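Local coordinates for protein chitinase (PDB 5GZT) that probably hydrolyses internal beta-1,4 linkages between the N-acetylglucosamine units of chitin and chitodextrins, acting as an endochitinase, at residues B[469-479]-B[517-526]; B[429-440]-B[449-457]. All blocks are in the same frame, centred on the assembly; numbering follows the deposited sequence. Where two conformers were deposited one is given.

Interaction 1. Residues B[469-479]-B[517-526]; sequences LTKITPYLDYI and YLNNGVPAEK. With FMT (formic acid), chain G.
Ile479 and Lys526 join the two backbones through a nearly straight hydrogen bond, Ile479 N to Lys526 O at 2.7 Å with an N-H...O angle of 172°, where the strand 478-481 is about to run beside 527-532. Lys526 buries more of its surface against 469-479 than any other residue of the contact. Extended beyond CG, its side chain passes Thr473 with Lys526 CD 3.6 Å from Thr473 CG2 and delivers its ammonium group to the carbonyl oxygens of Thr473 and Leu476. Lys526 NZ donates to Thr473 O at 2.8 Å, above that carbonyl's plane and on the face opposite Leu476 N. A second hydrogen bond, 3.0 Å, runs from Lys526 NZ to Leu476 O, nearly in line with its C=O bond. A formic acid molecule, probably from the crystallisation liquor, accepts a third bond from NZ. In the TIM barrel of glycoside hydrolase family 18, these segments are successive connections leading into neighbouring strands of the barrel wall. Helix 510-519 ends in a Schellman motif with Gly521, at positive phi, as C-prime residue. Just beyond it, Val522 sets CG1 anti to its backbone N (chi1 -175°), 3.9 Å from Ile479 CD1, while its CG2 meets Leu469 CB. Leu469 also crosses Tyr517 at about a right angle, Leu469 CD2 lying 3.8 Å from Tyr517 CE2. Near the surface, a water links Thr470 OG1 to Asn520 O.

Interaction 2. Residues B[429-440]-B[449-457]; sequences FTALLKLLREKL and KYYELAIAA
Leu453 and Ile455, on strand 452-457, pack against one side of helix 429-440, whose axis runs nearly antiparallel to the strand (162°) at a closest approach of 9.3 Å. Apolar packing is close here: Leu453 CD2 lies 3.7 Å from Leu433 O, and Leu453 CD1 faces Leu436 CB. In Ile455, chi1 of 68° leaves CG2 anti to the carbonyl carbon, where it meets Leu433 CD2 and lies 3.8 Å from Phe429 CZ. Leu433 CD1 covers one face of the Phe429 ring. At the Tyr450-Tyr451 end, where Tyr450 is partly exposed, the contact is looser and relies on Arg437 and a water, though Leu440 CD2 still touches Tyr451 CB. Arg437 bends at chi2 and chi3 to bring NH2 to Tyr451 O, near the guanidinium plane; the modelled bond, 2.5 Å, is doubtfully short. The water accepts from Tyr451 N and, weakly, from Arg437 NH1, which also forms a salt bridge with Asp441. A leucine at Arg437 would probably leave Tyr451 O without this donor and Asp441 without its cationic mate. The helix is flanked by helix 382-398, whose Met396 touches Leu440 and Tyr451, and by helix 469-472, whose Ile472 meets Phe429 and Leu433, while strand 452-457 runs between the parallel strands 403-407 and 478-481.

Interactions 1 and 2 lie in series along the chain, with 429-440 and 449-457 closing before 469-479 and 517-526 come together, and their centres are about 13 Å apart. Both belong to the first of the two glycoside hydrolase family 18 regions of the chain, on adjoining parts of its barrel, where strands 452-457 and 478-481 are parallel neighbours. Asp477 and Tyr478 of interaction 1 bridge the two: Asp477 OD2 probably hydrogen-bonds Tyr450 OH, and Tyr478 OH probably bonds Glu452 OE1. Leu476 also leans on helix 425-447. Adjacent strands of the barrel wall and the helices outside them are thereby joined.

Interaction 1. Residues B[469-479]-B[517-526]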
loop_
_atom_site.group_PDB
_atom_site.type_symbol
_atom_site.label_atom_id
_atom_site.label_comp_id
_atom_site.label_asym_id
_atom_site.label_seq_id
_atom_site.Cartn_x
_atom_site.Cartn_y
_atom_site.Cartn_z
ATOM N N LEU B 469 9.237 -21.198 -1.060
ATOM C CA LEU B 469 8.398 -20.240 -0.353
ATOM C C LEU B 469 8.627 -20.289 1.134
ATOM O O LEU B 469 8.797 -19.238 1.806
ATOM C CB LEU B 469 6.897 -20.428 -0.700
ATOM C CG LEU B 469 6.521 -20.148 -2.150
ATOM C CD1 LEU B 469 5.138 -20.680 -2.436
ATOM C CD2 LEU B 469 6.583 -18.658 -2.410
ATOM N N THR B 470 8.636 -21.510 1.661
ATOM C CA THR B 470 8.810 -21.704 3.095
ATOM C C THR B 470 10.196 -21.204 3.453
ATOM O O THR B 470 10.372 -20.520 4.476
ATOM C CB THR B 470 8.604 -23.202 3.468
ATOM O OG1 THR B 470 7.192 -23.517 3.421
ATOM C CG2 THR B 470 9.148 -23.490 4.881
ATOM N N LYS B 471 11.181 -21.473 2.574
ATOM C CA LYS B 471 12.534 -20.940 2.799
ATOM C C LYS B 471 12.704 -19.444 2.696
ATOM O O LYS B 471 13.361 -18.867 3.547
ATOM C CB LYS B 471 13.560 -21.661 1.950
ATOM C CG LYS B 471 13.650 -23.134 2.327
ATOM C CD LYS B 471 14.846 -23.825 1.691
ATOM C CE LYS B 471 14.472 -25.224 1.217
ATOM N NZ LYS B 471 15.723 -25.978 0.965
ATOM N N ILE B 472 12.106 -18.781 1.698
ATOM C CA ILE B 472 12.353 -17.320 1.549
ATOM C C ILE B 472 11.510 -16.488 2.456
ATOM O O ILE B 472 11.859 -15.362 2.790
ATOM C CB ILE B 472 12.149 -16.838 0.094
ATOM C CG1 ILE B 472 10.688 -16.942 -0.379
ATOM C CG2 ILE B 472 13.058 -17.598 -0.844
ATOM C CD1 ILE B 472 10.517 -16.937 -1.896
ATOM N N THR B 473 10.384 -17.018 2.895
ATOM C CA THR B 473 9.422 -16.178 3.626
ATOM C C THR B 473 9.967 -15.573 4.878
ATOM O O THR B 473 9.642 -14.412 5.196
ATOM C CB THR B 473 8.083 -16.952 3.883
ATOM O OG1 THR B 473 7.422 -17.177 2.632
ATOM C CG2 THR B 473 7.153 -16.177 4.680
ATOM N N PRO B 474 10.823 -16.322 5.639
ATOM C CA PRO B 474 11.411 -15.646 6.804
ATOM C C PRO B 474 12.272 -14.438 6.502
ATOM O O PRO B 474 12.370 -13.528 7.318
ATOM C CB PRO B 474 12.236 -16.754 7.469
ATOM C CG PRO B 474 11.499 -17.985 7.152
ATOM C CD PRO B 474 10.990 -17.775 5.724
ATOM N N TYR B 475 12.844 -14.351 5.319
ATOM C CA TYR B 475 13.568 -13.126 4.983
ATOM C C TYR B 475 12.727 -11.904 4.553
ATOM O O TYR B 475 13.265 -10.783 4.512
ATOM C CB TYR B 475 14.558 -13.457 3.899
ATOM C CG TYR B 475 15.403 -14.643 4.217
ATOM C CD1 TYR B 475 16.110 -14.734 5.427
ATOM C CD2 TYR B 475 15.514 -15.709 3.296
ATOM C CE1 TYR B 475 16.890 -15.870 5.701
ATOM C CE2 TYR B 475 16.281 -16.838 3.561
ATOM C CZ TYR B 475 16.972 -16.919 4.754
ATOM O OH TYR B 475 17.739 -18.059 4.948
ATOM N N LEU B 476 11.417 -12.103 4.274
ATOM C CA LEU B 476 10.564 -11.082 3.600
ATOM C C LEU B 476 9.560 -10.427 4.528
ATOM O O LEU B 476 8.905 -11.106 5.238
ATOM C CB LEU B 476 9.837 -11.762 2.424
ATOM C CG LEU B 476 10.765 -12.453 1.432
ATOM C CD1 LEU B 476 10.023 -13.257 0.395
ATOM C CD2 LEU B 476 11.705 -11.480 0.750
ATOM N N ASP B 477 9.431 -9.115 4.559
ATOM C CA ASP B 477 8.266 -8.519 5.229
ATOM C C ASP B 477 6.889 -8.916 4.625
ATOM O O ASP B 477 5.850 -9.021 5.352
ATOM C CB ASP B 477 8.374 -6.995 5.244
ATOM C CG ASP B 477 9.560 -6.493 6.087
ATOM O OD1 ASP B 477 10.689 -6.622 5.561
ATOM O OD2 ASP B 477 9.316 -5.939 7.207
ATOM N N TYR B 478 6.870 -9.093 3.305
ATOM C CA TYR B 478 5.674 -9.574 2.582
ATOM C C TYR B 478 5.995 -9.967 1.183
ATOM O O TYR B 478 7.068 -9.616 0.621
ATOM C CB TYR B 478 4.572 -8.504 2.636
ATOM C CG TYR B 478 5.060 -7.138 2.272
ATOM C CD1 TYR B 478 5.653 -6.337 3.200
ATOM C CD2 TYR B 478 4.882 -6.608 0.963
ATOM C CE1 TYR B 478 6.127 -5.072 2.887
ATOM C CE2 TYR B 478 5.319 -5.309 0.649
ATOM C CZ TYR B 478 5.969 -4.558 1.583
ATOM O OH TYR B 478 6.401 -3.279 1.306
ATOM N N ILE B 479 5.093 -10.771 0.624
ATOM C CA ILE B 479 5.068 -11.088 -0.779
ATOM C C ILE B 479 3.924 -10.274 -1.445
ATOM O O ILE B 479 2.751 -10.350 -1.044
ATOM C CB ILE B 479 4.888 -12.584 -1.001
ATOM C CG1 ILE B 479 6.073 -13.363 -0.360
ATOM C CG2 ILE B 479 4.838 -12.886 -2.484
ATOM C CD1 ILE B 479 5.879 -14.842 -0.373
ATOM N N TYR B 517 -0.848 -19.958 -2.318
ATOM C CA TYR B 517 0.198 -19.478 -1.467
ATOM C C TYR B 517 0.005 -19.962 -0.011
ATOM O O TYR B 517 0.973 -20.505 0.596
ATOM C CB TYR B 517 0.398 -17.954 -1.559
ATOM C CG TYR B 517 1.272 -17.561 -2.710
ATOM C CD1 TYR B 517 0.833 -17.694 -4.024
ATOM C CD2 TYR B 517 2.588 -17.156 -2.499
ATOM C CE1 TYR B 517 1.672 -17.470 -5.092
ATOM C CE2 TYR B 517 3.410 -16.922 -3.549
ATOM C CZ TYR B 517 2.955 -17.063 -4.836
ATOM O OH TYR B 517 3.831 -16.735 -5.882
ATOM N N LEU B 518 -1.210 -19.815 0.531
ATOM C CA LEU B 518 -1.481 -20.284 1.893
ATOM C C LEU B 518 -1.220 -21.819 2.008
ATOM O O LEU B 518 -0.672 -22.272 2.972
ATOM C CB LEU B 518 -2.888 -19.993 2.326
ATOM C CG LEU B 518 -3.377 -18.558 2.495
ATOM C CD1 LEU B 518 -4.871 -18.587 2.750
ATOM C CD2 LEU B 518 -2.692 -17.861 3.639
ATOM N N ASN B 519 -1.573 -22.552 0.982
ATOM C CA ASN B 519 -1.352 -23.967 0.913
ATOM C C ASN B 519 0.114 -24.388 0.861
ATOM O O ASN B 519 0.406 -25.559 1.119
ATOM C CB ASN B 519 -2.082 -24.546 -0.312
ATOM C CG ASN B 519 -3.605 -24.771 -0.049
ATOM O OD1 ASN B 519 -4.063 -24.747 1.104
ATOM N ND2 ASN B 519 -4.389 -24.984 -1.125
ATOM N N ASN B 520 1.009 -23.479 0.499
ATOM C CA ASN B 520 2.440 -23.726 0.559
ATOM C C ASN B 520 3.102 -23.189 1.840
ATOM O O ASN B 520 4.305 -23.121 1.939
ATOM C CB ASN B 520 3.089 -23.142 -0.685
ATOM C CG ASN B 520 2.945 -24.033 -1.877
ATOM O OD1 ASN B 520 3.676 -25.006 -2.005
ATOM N ND2 ASN B 520 2.004 -23.714 -2.780
ATOM N N GLY B 521 2.338 -22.792 2.834
ATOM C CA GLY B 521 2.933 -22.336 4.061
ATOM C C GLY B 521 3.105 -20.864 4.200
ATOM O O GLY B 521 3.507 -20.429 5.281
ATOM N N VAL B 522 2.830 -20.048 3.162
ATOM C CA VAL B 522 3.066 -18.623 3.369
ATOM C C VAL B 522 1.957 -18.089 4.274
ATOM O O VAL B 522 0.797 -18.373 4.037
ATOM C CB VAL B 522 3.163 -17.843 2.052
ATOM C CG1 VAL B 522 3.521 -16.403 2.302
ATOM C CG2 VAL B 522 4.103 -18.561 1.064
ATOM N N PRO B 523 2.301 -17.316 5.329
ATOM C CA PRO B 523 1.303 -16.761 6.186
ATOM C C PRO B 523 0.437 -15.646 5.547
ATOM O O PRO B 523 0.989 -14.767 4.899
ATOM C CB PRO B 523 2.126 -16.084 7.315
ATOM C CG PRO B 523 3.477 -16.698 7.222
ATOM C CD PRO B 523 3.650 -17.013 5.800
ATOM N N ALA B 524 -0.832 -15.583 5.930
ATOM C CA ALA B 524 -1.784 -14.559 5.413
ATOM C C ALA B 524 -1.226 -13.157 5.576
ATOM O O ALA B 524 -1.167 -12.397 4.589
ATOM C CB ALA B 524 -3.179 -14.696 6.081
ATOM N N GLU B 525 -0.774 -12.892 6.809
ATOM C CA GLU B 525 -0.004 -11.754 7.304
ATOM C C GLU B 525 1.016 -11.140 6.309
ATOM O O GLU B 525 1.396 -9.974 6.400
ATOM C CB GLU B 525 0.798 -12.234 8.555
ATOM C CG GLU B 525 1.057 -11.150 9.580
ATOM C CD GLU B 525 1.264 -11.711 10.969
ATOM O OE1 GLU B 525 0.767 -11.121 11.984
ATOM O OE2 GLU B 525 1.929 -12.762 11.011
ATOM N N LYS B 526 1.552 -11.988 5.464
ATOM C CA LYS B 526 2.649 -11.608 4.590
ATOM C C LYS B 526 2.197 -11.639 3.101
ATOM O O LYS B 526 3.062 -11.679 2.164
ATOM C CB LYS B 526 3.838 -12.579 4.804
ATOM C CG LYS B 526 4.604 -12.368 6.107
ATOM C CD LYS B 526 5.885 -13.182 6.201
ATOM C CE LYS B 526 6.814 -12.544 7.275
ATOM N NZ LYS B 526 8.120 -13.241 7.261
HETATM C C FMT G . 10.468 -11.036 8.742
HETATM O O1 FMT G . 11.587 -11.324 8.279
HETATM O O2 FMT G . 9.600 -11.939 9.248
HETATM O O HOH W 1 6.102 -24.924 1.416
HETATM O O HOH W 2 3.418 -8.088 6.027
#

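Interaction 2. Residues B[429-440]-B[449-457]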
loop_
_atom_site.group_PDB
_atom_site.type_symbol
_atom_site.label_atom_id
_atom_site.label_comp_id
_atom_site.label_asym_id
_atom_site.label_seq_id
_atom_site.Cartn_x
_atom_site.Cartn_y
_atom_site.Cartn_z
ATOM N N PHE B 429 17.887 -17.736 -5.570
ATOM C CA PHE B 429 16.962 -16.649 -5.138
ATOM C C PHE B 429 16.932 -16.657 -3.599
ATOM O O PHE B 429 17.029 -15.606 -2.893
ATOM C CB PHE B 429 15.568 -16.913 -5.819
ATOM C CG PHE B 429 14.511 -15.831 -5.599
ATOM C CD1 PHE B 429 14.828 -14.459 -5.658
ATOM C CD2 PHE B 429 13.171 -16.193 -5.408
ATOM C CE1 PHE B 429 13.834 -13.485 -5.502
ATOM C CE2 PHE B 429 12.196 -15.224 -5.259
ATOM C CZ PHE B 429 12.534 -13.879 -5.278
ATOM N N THR B 430 16.858 -17.845 -3.030
ATOM C CA THR B 430 16.840 -17.945 -1.541
ATOM C C THR B 430 18.066 -17.308 -0.879
ATOM O O THR B 430 17.987 -16.485 0.082
ATOM C CB THR B 430 16.710 -19.434 -1.124
ATOM O OG1 THR B 430 15.467 -19.953 -1.623
ATOM C CG2 THR B 430 16.776 -19.574 0.407
ATOM N N ALA B 431 19.216 -17.667 -1.434
ATOM C CA ALA B 431 20.521 -17.144 -0.934
ATOM C C ALA B 431 20.627 -15.631 -1.110
ATOM O O ALA B 431 21.018 -14.894 -0.194
ATOM C CB ALA B 431 21.648 -17.854 -1.680
ATOM N N LEU B 432 20.211 -15.152 -2.290
ATOM C CA LEU B 432 20.229 -13.709 -2.529
ATOM C C LEU B 432 19.390 -12.961 -1.516
ATOM O O LEU B 432 19.788 -11.922 -0.963
ATOM C CB LEU B 432 19.803 -13.411 -3.996
ATOM C CG LEU B 432 19.543 -11.981 -4.419
ATOM C CD1 LEU B 432 20.680 -11.013 -4.078
ATOM C CD2 LEU B 432 19.281 -12.026 -5.924
ATOM N N LEU B 433 18.198 -13.497 -1.259
ATOM C CA LEU B 433 17.290 -12.853 -0.291
ATOM C C LEU B 433 17.869 -12.878 1.113
ATOM O O LEU B 433 17.799 -11.892 1.873
ATOM C CB LEU B 433 15.904 -13.526 -0.349
ATOM C CG LEU B 433 15.092 -13.195 -1.620
ATOM C CD1 LEU B 433 13.874 -14.089 -1.687
ATOM C CD2 LEU B 433 14.691 -11.739 -1.683
ATOM N N LYS B 434 18.388 -14.036 1.475
ATOM C CA LYS B 434 19.118 -14.169 2.769
ATOM C C LYS B 434 20.178 -13.083 2.953
ATOM O O LYS B 434 20.206 -12.300 3.954
ATOM C CB LYS B 434 19.758 -15.549 2.770
ATOM C CG LYS B 434 20.506 -15.914 4.041
ATOM C CD LYS B 434 20.919 -17.382 3.945
ATOM C CE LYS B 434 21.544 -17.890 5.238
ATOM N NZ LYS B 434 22.743 -17.091 5.579
ATOM N N LEU B 435 21.042 -12.990 1.942
ATOM C CA LEU B 435 22.095 -12.010 1.980
ATOM C C LEU B 435 21.582 -10.614 2.214
ATOM O O LEU B 435 22.071 -9.894 3.089
ATOM C CB LEU B 435 22.931 -12.076 0.715
ATOM C CG LEU B 435 24.165 -11.159 0.656
ATOM C CD1 LEU B 435 25.096 -11.294 1.876
ATOM C CD2 LEU B 435 24.894 -11.480 -0.639
ATOM N N LEU B 436 20.549 -10.225 1.472
ATOM C CA LEU B 436 20.068 -8.835 1.520
ATOM C C LEU B 436 19.505 -8.528 2.874
ATOM O O LEU B 436 19.613 -7.385 3.429
ATOM C CB LEU B 436 18.953 -8.630 0.441
ATOM C CG LEU B 436 19.423 -8.530 -1.006
ATOM C CD1 LEU B 436 18.289 -8.906 -1.946
ATOM C CD2 LEU B 436 19.927 -7.132 -1.253
ATOM N N ARG B 437 18.768 -9.512 3.361
ATOM C CA ARG B 437 18.216 -9.372 4.721
ATOM C C ARG B 437 19.416 -9.177 5.732
ATOM O O ARG B 437 19.423 -8.244 6.568
ATOM C CB ARG B 437 17.408 -10.620 5.076
ATOM C CG ARG B 437 16.371 -10.495 6.183
ATOM C CD ARG B 437 16.359 -9.197 6.939
ATOM N NE ARG B 437 15.277 -8.335 6.593
ATOM C CZ ARG B 437 15.234 -7.010 6.749
ATOM N NH1 ARG B 437 16.253 -6.281 7.167
ATOM N NH2 ARG B 437 14.122 -6.384 6.387
ATOM N N GLU B 438 20.428 -10.034 5.607
ATOM C CA GLU B 438 21.660 -9.896 6.473
ATOM C C GLU B 438 22.223 -8.484 6.389
ATOM O O GLU B 438 22.327 -7.763 7.433
ATOM C CB GLU B 438 22.685 -10.927 6.073
ATOM C CG GLU B 438 22.218 -12.297 6.507
ATOM C CD GLU B 438 22.980 -13.455 5.890
ATOM O OE1 GLU B 438 23.851 -13.265 5.015
ATOM O OE2 GLU B 438 22.651 -14.589 6.287
ATOM N N LYS B 439 22.480 -8.028 5.158
ATOM C CA LYS B 439 23.106 -6.734 5.002
ATOM C C LYS B 439 22.255 -5.591 5.528
ATOM O O LYS B 439 22.791 -4.546 6.003
ATOM C CB LYS B 439 23.473 -6.507 3.551
ATOM C CG LYS B 439 24.425 -7.559 2.986
ATOM C CD LYS B 439 25.197 -6.962 1.836
ATOM C CE LYS B 439 26.190 -7.950 1.255
ATOM N NZ LYS B 439 27.479 -7.902 1.998
ATOM N N LEU B 440 20.922 -5.741 5.430
ATOM C CA LEU B 440 20.037 -4.636 5.794
ATOM C C LEU B 440 20.008 -4.599 7.297
ATOM O O LEU B 440 20.065 -3.533 7.884
ATOM C CB LEU B 440 18.609 -4.745 5.189
ATOM C CG LEU B 440 18.470 -4.483 3.666
ATOM C CD1 LEU B 440 17.167 -5.062 3.108
ATOM C CD2 LEU B 440 18.541 -3.002 3.417
ATOM N N LYS B 449 17.353 2.310 12.130
ATOM C CA LYS B 449 16.231 2.563 11.225
ATOM C C LYS B 449 15.989 1.236 10.528
ATOM O O LYS B 449 16.902 0.682 9.914
ATOM C CB LYS B 449 16.600 3.688 10.257
ATOM C CG LYS B 449 15.478 4.667 9.984
ATOM C CD LYS B 449 15.753 5.491 8.719
ATOM C CE LYS B 449 15.604 4.699 7.403
ATOM N NZ LYS B 449 14.278 4.796 6.711
ATOM N N TYR B 450 14.797 0.679 10.711
ATOM C CA TYR B 450 14.415 -0.631 10.118
ATOM C C TYR B 450 14.106 -0.550 8.598
ATOM O O TYR B 450 13.478 0.408 8.150
ATOM C CB TYR B 450 13.203 -1.210 10.858
ATOM C CG TYR B 450 12.811 -2.537 10.260
ATOM C CD1 TYR B 450 13.598 -3.684 10.481
ATOM C CD2 TYR B 450 11.689 -2.637 9.425
ATOM C CE1 TYR B 450 13.272 -4.924 9.929
ATOM C CE2 TYR B 450 11.349 -3.865 8.862
ATOM C CZ TYR B 450 12.114 -5.007 9.088
ATOM O OH TYR B 450 11.763 -6.219 8.433
ATOM N N TYR B 451 14.600 -1.511 7.836
ATOM C CA TYR B 451 14.486 -1.579 6.351
ATOM C C TYR B 451 13.655 -2.806 5.964
ATOM O O TYR B 451 13.896 -3.912 6.471
ATOM C CB TYR B 451 15.868 -1.680 5.629
ATOM C CG TYR B 451 16.824 -0.562 6.053
ATOM C CD1 TYR B 451 16.442 0.769 5.918
ATOM C CD2 TYR B 451 18.082 -0.845 6.662
ATOM C CE1 TYR B 451 17.273 1.802 6.345
ATOM C CE2 TYR B 451 18.938 0.197 7.119
ATOM C CZ TYR B 451 18.524 1.513 6.964
ATOM O OH TYR B 451 19.281 2.592 7.342
ATOM N N GLU B 452 12.732 -2.610 5.018
ATOM C CA GLU B 452 11.880 -3.677 4.488
ATOM C C GLU B 452 12.561 -4.434 3.364
ATOM O O GLU B 452 13.314 -3.876 2.600
ATOM C CB GLU B 452 10.554 -3.100 3.961
ATOM C CG GLU B 452 9.564 -2.594 4.986
ATOM C CD GLU B 452 8.132 -2.387 4.393
ATOM O OE1 GLU B 452 8.024 -2.229 3.159
ATOM O OE2 GLU B 452 7.110 -2.362 5.150
ATOM N N LEU B 453 12.295 -5.715 3.272
ATOM C CA LEU B 453 12.661 -6.504 2.120
ATOM C C LEU B 453 11.419 -7.254 1.646
ATOM O O LEU B 453 10.721 -7.907 2.447
ATOM C CB LEU B 453 13.726 -7.519 2.453
ATOM C CG LEU B 453 14.228 -8.319 1.275
ATOM C CD1 LEU B 453 15.010 -7.458 0.276
ATOM C CD2 LEU B 453 15.087 -9.445 1.767
ATOM N N ALA B 454 11.142 -7.180 0.342
ATOM C CA ALA B 454 9.895 -7.725 -0.229
ATOM C C ALA B 454 10.150 -8.185 -1.620
ATOM O O ALA B 454 11.176 -7.832 -2.217
ATOM C CB ALA B 454 8.760 -6.675 -0.175
ATOM N N ILE B 455 9.273 -9.035 -2.127
ATOM C CA ILE B 455 9.291 -9.401 -3.510
ATOM C C ILE B 455 7.917 -9.242 -4.148
ATOM O O ILE B 455 6.900 -9.218 -3.434
ATOM C CB ILE B 455 9.756 -10.855 -3.739
ATOM C CG1 ILE B 455 8.754 -11.888 -3.201
ATOM C CG2 ILE B 455 11.151 -11.013 -3.134
ATOM C CD1 ILE B 455 9.091 -13.312 -3.595
ATOM N N ALA B 456 7.913 -9.162 -5.475
ATOM C CA ALA B 456 6.727 -9.475 -6.300
ATOM C C ALA B 456 6.823 -10.875 -6.838
ATOM O O ALA B 456 7.854 -11.284 -7.384
ATOM C CB ALA B 456 6.544 -8.476 -7.448
ATOM N N ALA B 457 5.724 -11.619 -6.711
ATOM C CA ALA B 457 5.676 -13.026 -7.070
ATOM C C ALA B 457 4.589 -13.356 -8.100
ATOM O O ALA B 457 3.521 -12.752 -8.090
ATOM C CB ALA B 457 5.390 -13.801 -5.813
HETATM O O HOH W 3 16.441 -3.320 8.970
#